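Local coordinates for kinesin-like protein KAR3 (Saccharomyces cerevisiae, PDB 1F9V) that probably hydrolyses ATP to power movement along microtubules, as a kinesin-family motor caught here with ADP and a magnesium ion, at residues D68-V73 with I114-N119. The protein carries 2 engineered substitutions. Residues are numbered along the deposited sequence; the frame is centred on the assembly and turned at random.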
loop_
_atom_site.group_PDB
_atom_site.type_symbol
_atom_site.label_atom_id
_atom_site.label_comp_id
_atom_site.label_asym_id
_atom_site.label_seq_id
_atom_site.Cartn_x
_atom_site.Cartn_y
_atom_site.Cartn_z
ATOM N N ASP A 68 -7.293 1.234 15.061
ATOM C CA ASP A 68 -6.356 2.298 15.426
ATOM C C ASP A 68 -5.616 2.808 14.183
ATOM O O ASP A 68 -5.396 4.004 14.023
ATOM C CB ASP A 68 -5.321 1.784 16.436
ATOM C CG ASP A 68 -5.944 1.362 17.750
ATOM O OD1 ASP A 68 -6.981 1.950 18.129
ATOM O OD2 ASP A 68 -5.398 0.442 18.400
ATOM N N VAL A 69 -5.228 1.885 13.309
ATOM C CA VAL A 69 -4.510 2.251 12.093
ATOM C C VAL A 69 -5.384 3.123 11.199
ATOM O O VAL A 69 -4.940 4.145 10.683
ATOM C CB VAL A 69 -4.075 0.990 11.304
ATOM C CG1 VAL A 69 -3.622 1.381 9.884
ATOM C CG2 VAL A 69 -2.951 0.271 12.057
ATOM N N PHE A 70 -6.642 2.738 11.035
ATOM C CA PHE A 70 -7.504 3.520 10.169
ATOM C C PHE A 70 -7.803 4.919 10.681
ATOM O O PHE A 70 -8.256 5.775 9.922
ATOM C CB PHE A 70 -8.808 2.780 9.874
ATOM C CG PHE A 70 -9.517 3.302 8.660
ATOM C CD1 PHE A 70 -9.025 3.031 7.387
ATOM C CD2 PHE A 70 -10.636 4.116 8.789
ATOM C CE1 PHE A 70 -9.635 3.573 6.256
ATOM C CE2 PHE A 70 -11.255 4.661 7.666
ATOM C CZ PHE A 70 -10.748 4.388 6.396
ATOM N N LYS A 71 -7.549 5.169 11.964
ATOM C CA LYS A 71 -7.798 6.498 12.502
ATOM C C LYS A 71 -6.917 7.484 11.752
ATOM O O LYS A 71 -7.260 8.652 11.597
ATOM C CB LYS A 71 -7.481 6.547 14.001
ATOM C CG LYS A 71 -8.551 5.908 14.875
ATOM C CD LYS A 71 -8.377 6.301 16.334
ATOM C CE LYS A 71 -9.230 5.425 17.238
ATOM N NZ LYS A 71 -8.418 4.373 17.908
ATOM N N GLU A 72 -5.771 7.006 11.283
ATOM C CA GLU A 72 -4.861 7.857 10.535
ATOM C C GLU A 72 -5.200 7.786 9.044
ATOM O O GLU A 72 -5.315 8.811 8.374
ATOM C CB GLU A 72 -3.412 7.410 10.757
ATOM C CG GLU A 72 -3.000 7.304 12.221
ATOM C CD GLU A 72 -3.285 8.577 13.002
ATOM O OE1 GLU A 72 -3.823 8.475 14.127
ATOM O OE2 GLU A 72 -2.976 9.676 12.493
ATOM N N VAL A 73 -5.394 6.572 8.542
ATOM C CA VAL A 73 -5.686 6.351 7.129
ATOM C C VAL A 73 -6.979 6.972 6.605
ATOM O O VAL A 73 -7.056 7.350 5.439
ATOM C CB VAL A 73 -5.688 4.841 6.820
ATOM C CG1 VAL A 73 -5.825 4.603 5.310
ATOM C CG2 VAL A 73 -4.401 4.215 7.344
ATOM N N ILE A 114 -13.945 1.647 2.236
ATOM C CA ILE A 114 -15.254 1.642 1.605
ATOM C C ILE A 114 -16.339 2.150 2.558
ATOM O O ILE A 114 -17.173 2.967 2.176
ATOM C CB ILE A 114 -15.590 0.236 1.088
ATOM C CG1 ILE A 114 -14.739 -0.038 -0.159
ATOM C CG2 ILE A 114 -17.075 0.128 0.751
ATOM C CD1 ILE A 114 -14.706 -1.466 -0.594
ATOM N N SER A 115 -16.316 1.686 3.804
ATOM C CA SER A 115 -17.302 2.131 4.790
ATOM C C SER A 115 -17.168 3.625 5.069
ATOM O O SER A 115 -18.166 4.335 5.206
ATOM C CB SER A 115 -17.127 1.366 6.100
ATOM O OG SER A 115 -17.354 -0.012 5.909
ATOM N N HIS A 116 -15.928 4.097 5.164
ATOM C CA HIS A 116 -15.662 5.501 5.432
ATOM C C HIS A 116 -16.140 6.380 4.280
ATOM O O HIS A 116 -16.722 7.443 4.496
ATOM C CB HIS A 116 -14.160 5.709 5.659
ATOM C CG HIS A 116 -13.799 7.075 6.154
ATOM N ND1 HIS A 116 -14.398 7.655 7.252
ATOM C CD2 HIS A 116 -12.886 7.971 5.709
ATOM C CE1 HIS A 116 -13.869 8.846 7.463
ATOM N NE2 HIS A 116 -12.948 9.062 6.539
ATOM N N ILE A 117 -15.889 5.937 3.055
ATOM C CA ILE A 117 -16.295 6.701 1.876
ATOM C C ILE A 117 -17.817 6.831 1.779
ATOM O O ILE A 117 -18.335 7.904 1.467
ATOM C CB ILE A 117 -15.746 6.057 0.580
ATOM C CG1 ILE A 117 -14.258 6.393 0.427
ATOM C CG2 ILE A 117 -16.516 6.569 -0.633
ATOM C CD1 ILE A 117 -13.529 5.534 -0.601
ATOM N N PHE A 118 -18.533 5.747 2.050
ATOM C CA PHE A 118 -19.985 5.795 1.982
ATOM C C PHE A 118 -20.568 6.656 3.099
ATOM O O PHE A 118 -21.605 7.292 2.920
ATOM C CB PHE A 118 -20.558 4.378 2.008
ATOM C CG PHE A 118 -20.697 3.771 0.638
ATOM C CD1 PHE A 118 -21.630 4.275 -0.266
ATOM C CD2 PHE A 118 -19.875 2.727 0.235
ATOM C CE1 PHE A 118 -21.738 3.747 -1.551
ATOM C CE2 PHE A 118 -19.975 2.194 -1.049
ATOM C CZ PHE A 118 -20.911 2.709 -1.943
ATOM N N ASN A 119 -19.899 6.697 4.251
ATOM C CA ASN A 119 -20.382 7.532 5.350
ATOM C C ASN A 119 -20.272 8.978 4.888
ATOM O O ASN A 119 -21.148 9.800 5.149
ATOM C CB ASN A 119 -19.534 7.343 6.611
ATOM C CG ASN A 119 -19.798 6.018 7.302
ATOM O OD1 ASN A 119 -20.824 5.373 7.070
ATOM N ND2 ASN A 119 -18.866 5.604 8.160
#
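Between segments 68-73 and 114-119, on helices 66-77 and 109-124, the closest CA atoms are those of F70 and H116, 9.6 Å apart. Between these segments, F70 and H116 alone touch, and both side chains leave the backbone toward the other segment. The rings form an offset edge-to-face pair. Their centroids are 5.6 Å apart and their planes stand at 83°. The far edge of F70 is directed at the imidazole face. F70 CE2 lies 3.7 Å from H116 CB and 3.8 Å from H116 CG. F70 CZ meets H116 CB at the same 3.7 Å. F70 CG is anti to the backbone N (chi1 -161°), which carries the ring out across the gap. No hydrogen bond joins the two segments. The imidazole is held instead by Q78, which hydrogen-bonds H116 NE2, and by an edge-to-face pair with W120. Replacing F70 with alanine would probably open a gap between the helices and leave this side of H116 without its aromatic mate. F70 also touches S112 and T113 one turn earlier on helix 109-124. Behind F70, V69 and E72 pack helix 66-77 against strands 4-11 and 58-60 of the central kinesin sheet, and E72 O hydrogen-bonds O2' of a second ADP, bound away from the P-loop.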